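Local coordinates for putative sugar ABC transport system, substrate-binding protein (Bordetella parapertussis, PDB 5IX8), which probably binds a sugar in the periplasm and delivers it to an ABC transporter, at residues T123-V128 against V291-V296; V228-M233 against G244-V249. One frame throughout, in Å; residues are numbered along the deposited sequence.

Contact 1. Residues T123-V128 against V291-V296; sequences TLIGKV and VPITVV
All the side-chain contacts between helical residues 123-128 and the extended segment 291-296 are apolar, and the side chain of Ile293 carries most of them. Its CG1 stands anti to the carbonyl carbon (chi1 -66°) and the chain runs on extended, so that its tip, CD1, reaches the helix surface at Leu124 and Ile125. The fit is tight on the Leu124 side: CD1 of Ile293 lies 3.5 Å from CB of Leu124 and equally near its CG, closer than ordinary van der Waals contact, with the two side chains crossing obliquely. On Ile125 the same methyl rests against CG1 at 3.8 Å, the two isoleucines crossing at about a right angle, and it also abuts the backbone N of Ile125.

Methyl-to-methyl contacts make up the second group, one helical turn further on. Val128 CG2, in the crowded position between its backbone N and carbonyl carbon, meets the branch methyl CG2 of Ile293 at 3.7 Å. It also meets CG2 of Val295 at 3.5 Å, where the two valines slide past each other in opposite directions. The i to i+4 bond from Val128 N to Leu124 O (2.8 Å) marks the helical repeat that places both side chains on one flank.

Polar interactions lie around this patch. Leu124 N is hydrogen-bonded to Asp121 OD1, Gln120 NE2 to Val291 O, and Lys127 forms a salt bridge with Glu164. The contact sits where the chain passes between the two lobes of the periplasmic binding protein fold, joining helix 122-135 to crossover 291-294 and edge strand 295-296.

With just 224 Å² buried and no directional polar bond between the segments, the join rests on complementary shape and dispersion, fitting closest where Ile293 CD1 meets Leu124.

Contact 2. Residues V228-M233 against G244-V249; sequences VLTSAM and GRLLAV. With SO4 (sulfate ion), chain D.
Val228 and Leu246 lie side by side and point the same way, with CD2 of Leu246 packed on CB of Val228 at 3.7 Å. Leu246 reaches it with CG anti to its own carbonyl carbon (chi1 -66°). Farther along that face Thr230 and Val249 repeat the arrangement, CG2 to CG2 at 3.7 Å. The threonine methyl takes the crowded rotamer position, and its OG1, anti to the backbone N, is hydrogen-bonded to Thr206 OG1. From beyond the strand end Met233, a selenomethionine whose chain is bent at chi2 and chi3, crosses Val249 obliquely and brings SE to 3.6 Å from its CG1. Leu229, on the other face with Ala248, lies beside Leu247 at the corner, CD2 to CD2 at 4.2 Å.

The Val228-Leu246 and Thr230-Val249 pairs are partners on neighbouring parallel strands of a beta-alpha-beta unit, 227-231 and 246-250 joined by helix 235-242, in the mixed sheet of one lobe. Val228 N bonds to Arg245 O at 2.9 Å (162° at the hydrogen) and Leu247 N to Val228 O at 2.8 Å, each donor in the carbonyl plane. The chain then turns a corner at Leu247, and the ladder resumes with Thr230 N to Ala248 O at 3.2 Å; Ala248 N is buried here without a partner.

Gly244, with positive phi, ends helix 235-242 in a Schellman motif. Next to it Arg245, bent at chi2 and chi3, turns its guanidinium edge to a sulfate, probably from the crystallisation liquor. NE hydrogen-bonds O2 in the group's plane at 2.8 Å, nearly straight (171°), NH2 hydrogen-bonds O3 less directly, and NH1 turns to the carbonyl oxygens of Arg224 and Val226.

From the N terminus the chain first builds much of the parallel sheet, and strand 116-119 leads into helix 122-135, the first partner of contact 1. Well over a hundred residues follow, holding the strands of the mixed sheet up to 246-250, then strand 288-290 of the parallel sheet, before 291-296 crosses back to the mixed sheet and closes the loop. Contact 2 is nested inside it, closing a short loop around helix 235-242. The two contacts, with centres about 12 Å apart, meet at the sheet edge: strand 295-296 runs antiparallel beside 246-250, with a probable hydrogen bond from Val296 N to Val249 O (2.8 Å). Helix 122-135 packs against both strands of contact 2 and the edge segment.

Contact 1. Residues T123-V128 against V291-V296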
# COMPACT_ATOMS: atom_id res chain seq x y z
N THR A 123 -6.41 -6.89 5.13
CA THR A 123 -7.11 -8.17 5.08
C THR A 123 -8.13 -8.19 3.93
O THR A 123 -8.29 -9.22 3.24
CB THR A 123 -7.81 -8.45 6.41
OG1 THR A 123 -6.83 -8.41 7.45
CG2 THR A 123 -8.46 -9.84 6.36
N LEU A 124 -8.83 -7.07 3.72
CA LEU A 124 -9.88 -7.05 2.70
C LEU A 124 -9.28 -7.01 1.29
O LEU A 124 -9.89 -7.54 0.35
CB LEU A 124 -10.81 -5.86 2.94
CG LEU A 124 -12.02 -5.74 2.03
CD1 LEU A 124 -12.86 -7.01 1.98
CD2 LEU A 124 -12.85 -4.59 2.57
N ILE A 125 -8.09 -6.43 1.14
CA ILE A 125 -7.38 -6.55 -0.13
C ILE A 125 -7.19 -8.03 -0.48
O ILE A 125 -7.44 -8.46 -1.61
CB ILE A 125 -6.02 -5.81 -0.05
CG1 ILE A 125 -6.26 -4.29 -0.08
CG2 ILE A 125 -5.13 -6.25 -1.20
CD1 ILE A 125 -4.99 -3.49 0.02
N GLY A 126 -6.77 -8.83 0.51
CA GLY A 126 -6.62 -10.26 0.27
C GLY A 126 -7.94 -10.93 -0.01
O GLY A 126 -8.04 -11.76 -0.91
N LYS A 127 -8.98 -10.58 0.74
CA LYS A 127 -10.30 -11.17 0.50
C LYS A 127 -10.82 -10.87 -0.91
O LYS A 127 -11.40 -11.75 -1.55
CB LYS A 127 -11.29 -10.65 1.55
CG LYS A 127 -10.96 -11.19 2.95
CD LYS A 127 -12.14 -10.99 3.85
CE LYS A 127 -11.91 -11.48 5.24
NZ LYS A 127 -13.23 -11.42 5.99
N VAL A 128 -10.65 -9.63 -1.40
CA VAL A 128 -11.22 -9.35 -2.73
C VAL A 128 -10.42 -10.06 -3.83
O VAL A 128 -10.99 -10.48 -4.85
CB VAL A 128 -11.33 -7.83 -3.00
CG1 VAL A 128 -12.32 -7.19 -2.00
CG2 VAL A 128 -9.99 -7.15 -2.96
N VAL A 291 -9.49 3.69 2.70
CA VAL A 291 -10.07 3.99 1.39
C VAL A 291 -10.76 2.74 0.87
O VAL A 291 -10.17 1.65 0.92
CB VAL A 291 -9.00 4.47 0.41
CG1 VAL A 291 -9.66 4.74 -0.95
CG2 VAL A 291 -8.28 5.73 0.92
N PRO A 292 -11.98 2.82 0.35
CA PRO A 292 -12.64 1.60 -0.12
C PRO A 292 -11.85 0.91 -1.22
O PRO A 292 -11.12 1.54 -1.99
CB PRO A 292 -14.00 2.10 -0.63
CG PRO A 292 -14.28 3.30 0.22
CD PRO A 292 -12.93 3.93 0.53
N ILE A 293 -11.96 -0.42 -1.25
CA ILE A 293 -11.16 -1.26 -2.13
C ILE A 293 -11.94 -1.55 -3.40
O ILE A 293 -13.13 -1.89 -3.35
CB ILE A 293 -10.78 -2.57 -1.43
CG1 ILE A 293 -9.85 -2.24 -0.27
CG2 ILE A 293 -10.12 -3.53 -2.42
CD1 ILE A 293 -9.86 -3.29 0.78
N THR A 294 -11.27 -1.42 -4.54
CA THR A 294 -11.78 -1.85 -5.84
C THR A 294 -10.73 -2.76 -6.48
O THR A 294 -9.54 -2.67 -6.19
CB THR A 294 -12.09 -0.66 -6.77
OG1 THR A 294 -10.91 0.11 -6.97
CG2 THR A 294 -13.09 0.25 -6.15
N VAL A 295 -11.20 -3.68 -7.30
CA VAL A 295 -10.32 -4.60 -8.03
C VAL A 295 -10.39 -4.24 -9.51
O VAL A 295 -11.46 -3.94 -10.03
CB VAL A 295 -10.74 -6.06 -7.80
CG1 VAL A 295 -9.84 -6.98 -8.54
CG2 VAL A 295 -10.64 -6.38 -6.33
N VAL A 296 -9.24 -4.29 -10.18
CA VAL A 296 -9.17 -4.06 -11.62
C VAL A 296 -9.04 -5.41 -12.29
O VAL A 296 -8.21 -6.25 -11.88
CB VAL A 296 -7.99 -3.14 -11.98
CG1 VAL A 296 -7.98 -2.84 -13.49
CG2 VAL A 296 -8.05 -1.84 -11.14

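Contact 2. Residues V228-M233 against G244-V249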
# COMPACT_ATOMS: atom_id res chain seq x y z
N VAL A 228 -1.92 -14.64 -12.66
CA VAL A 228 -1.31 -14.00 -11.50
C VAL A 228 -2.30 -13.00 -10.91
O VAL A 228 -3.02 -12.32 -11.64
CB VAL A 228 0.03 -13.32 -11.88
CG1 VAL A 228 0.64 -12.58 -10.68
CG2 VAL A 228 0.98 -14.37 -12.44
N LEU A 229 -2.37 -12.99 -9.58
CA LEU A 229 -3.11 -12.00 -8.80
C LEU A 229 -2.10 -11.13 -8.10
O LEU A 229 -1.09 -11.63 -7.59
CB LEU A 229 -4.01 -12.67 -7.76
CG LEU A 229 -5.12 -13.51 -8.38
CD1 LEU A 229 -4.74 -14.95 -8.45
CD2 LEU A 229 -6.42 -13.33 -7.62
N THR A 230 -2.37 -9.83 -8.06
CA THR A 230 -1.44 -8.93 -7.42
C THR A 230 -2.18 -7.67 -7.00
O THR A 230 -3.41 -7.61 -7.03
CB THR A 230 -0.27 -8.65 -8.38
OG1 THR A 230 0.81 -8.01 -7.68
CG2 THR A 230 -0.73 -7.77 -9.52
N SER A 231 -1.42 -6.67 -6.57
CA SER A 231 -2.01 -5.46 -6.03
C SER A 231 -1.17 -4.27 -6.44
O SER A 231 0.05 -4.38 -6.60
CB SER A 231 -2.13 -5.57 -4.51
OG SER A 231 -2.85 -4.46 -3.99
N ALA A 232 -1.85 -3.14 -6.65
CA ALA A 232 -1.28 -1.82 -6.94
C ALA A 232 -0.89 -1.69 -8.41
O ALA A 232 0.11 -2.26 -8.86
CB ALA A 232 -0.09 -1.50 -6.04
N MSE A 233 -1.68 -0.92 -9.16
CA MSE A 233 -1.49 -0.84 -10.60
C MSE A 233 -0.26 -0.09 -11.03
O MSE A 233 0.09 0.92 -10.43
CB MSE A 233 -2.69 -0.16 -11.25
CG MSE A 233 -3.98 -1.02 -11.18
SE MSE A 233 -3.96 -2.47 -12.48
CE MSE A 233 -4.03 -1.46 -14.15
N GLY A 244 -4.79 -11.57 -20.38
CA GLY A 244 -5.15 -12.68 -19.53
C GLY A 244 -4.08 -13.14 -18.56
O GLY A 244 -4.31 -14.10 -17.82
N ARG A 245 -2.92 -12.49 -18.54
CA ARG A 245 -1.84 -12.97 -17.67
C ARG A 245 -2.05 -12.58 -16.21
O ARG A 245 -1.73 -13.36 -15.30
CB ARG A 245 -0.50 -12.43 -18.18
CG ARG A 245 0.65 -12.72 -17.26
CD ARG A 245 0.95 -14.22 -17.14
NE ARG A 245 1.62 -14.75 -18.35
CZ ARG A 245 1.94 -16.03 -18.53
NH1 ARG A 245 1.63 -16.94 -17.60
NH2 ARG A 245 2.55 -16.40 -19.65
N LEU A 246 -2.61 -11.38 -15.97
CA LEU A 246 -3.03 -10.95 -14.64
C LEU A 246 -4.54 -11.13 -14.55
O LEU A 246 -5.28 -10.54 -15.35
CB LEU A 246 -2.66 -9.49 -14.35
CG LEU A 246 -1.18 -9.10 -14.25
CD1 LEU A 246 -1.07 -7.58 -13.94
CD2 LEU A 246 -0.40 -9.93 -13.23
N LEU A 247 -4.98 -11.95 -13.60
CA LEU A 247 -6.41 -12.18 -13.42
C LEU A 247 -7.08 -10.98 -12.78
O LEU A 247 -8.20 -10.60 -13.16
CB LEU A 247 -6.62 -13.41 -12.54
CG LEU A 247 -8.05 -13.73 -12.10
CD1 LEU A 247 -8.96 -13.98 -13.30
CD2 LEU A 247 -8.04 -14.92 -11.14
N ALA A 248 -6.41 -10.37 -11.82
CA ALA A 248 -6.98 -9.28 -11.06
C ALA A 248 -5.85 -8.54 -10.36
O ALA A 248 -4.86 -9.15 -9.93
CB ALA A 248 -7.99 -9.78 -10.02
N VAL A 249 -6.04 -7.24 -10.23
CA VAL A 249 -5.09 -6.39 -9.53
C VAL A 249 -5.89 -5.53 -8.59
O VAL A 249 -6.74 -4.74 -9.04
CB VAL A 249 -4.28 -5.49 -10.49
CG1 VAL A 249 -3.34 -4.59 -9.67
CG2 VAL A 249 -3.50 -6.34 -11.51
S SO4 D . 2.10 -13.36 -21.73
O1 SO4 D . 0.75 -12.89 -21.99
O2 SO4 D . 2.50 -13.00 -20.37
O3 SO4 D . 2.15 -14.81 -21.89
O4 SO4 D . 2.98 -12.72 -22.70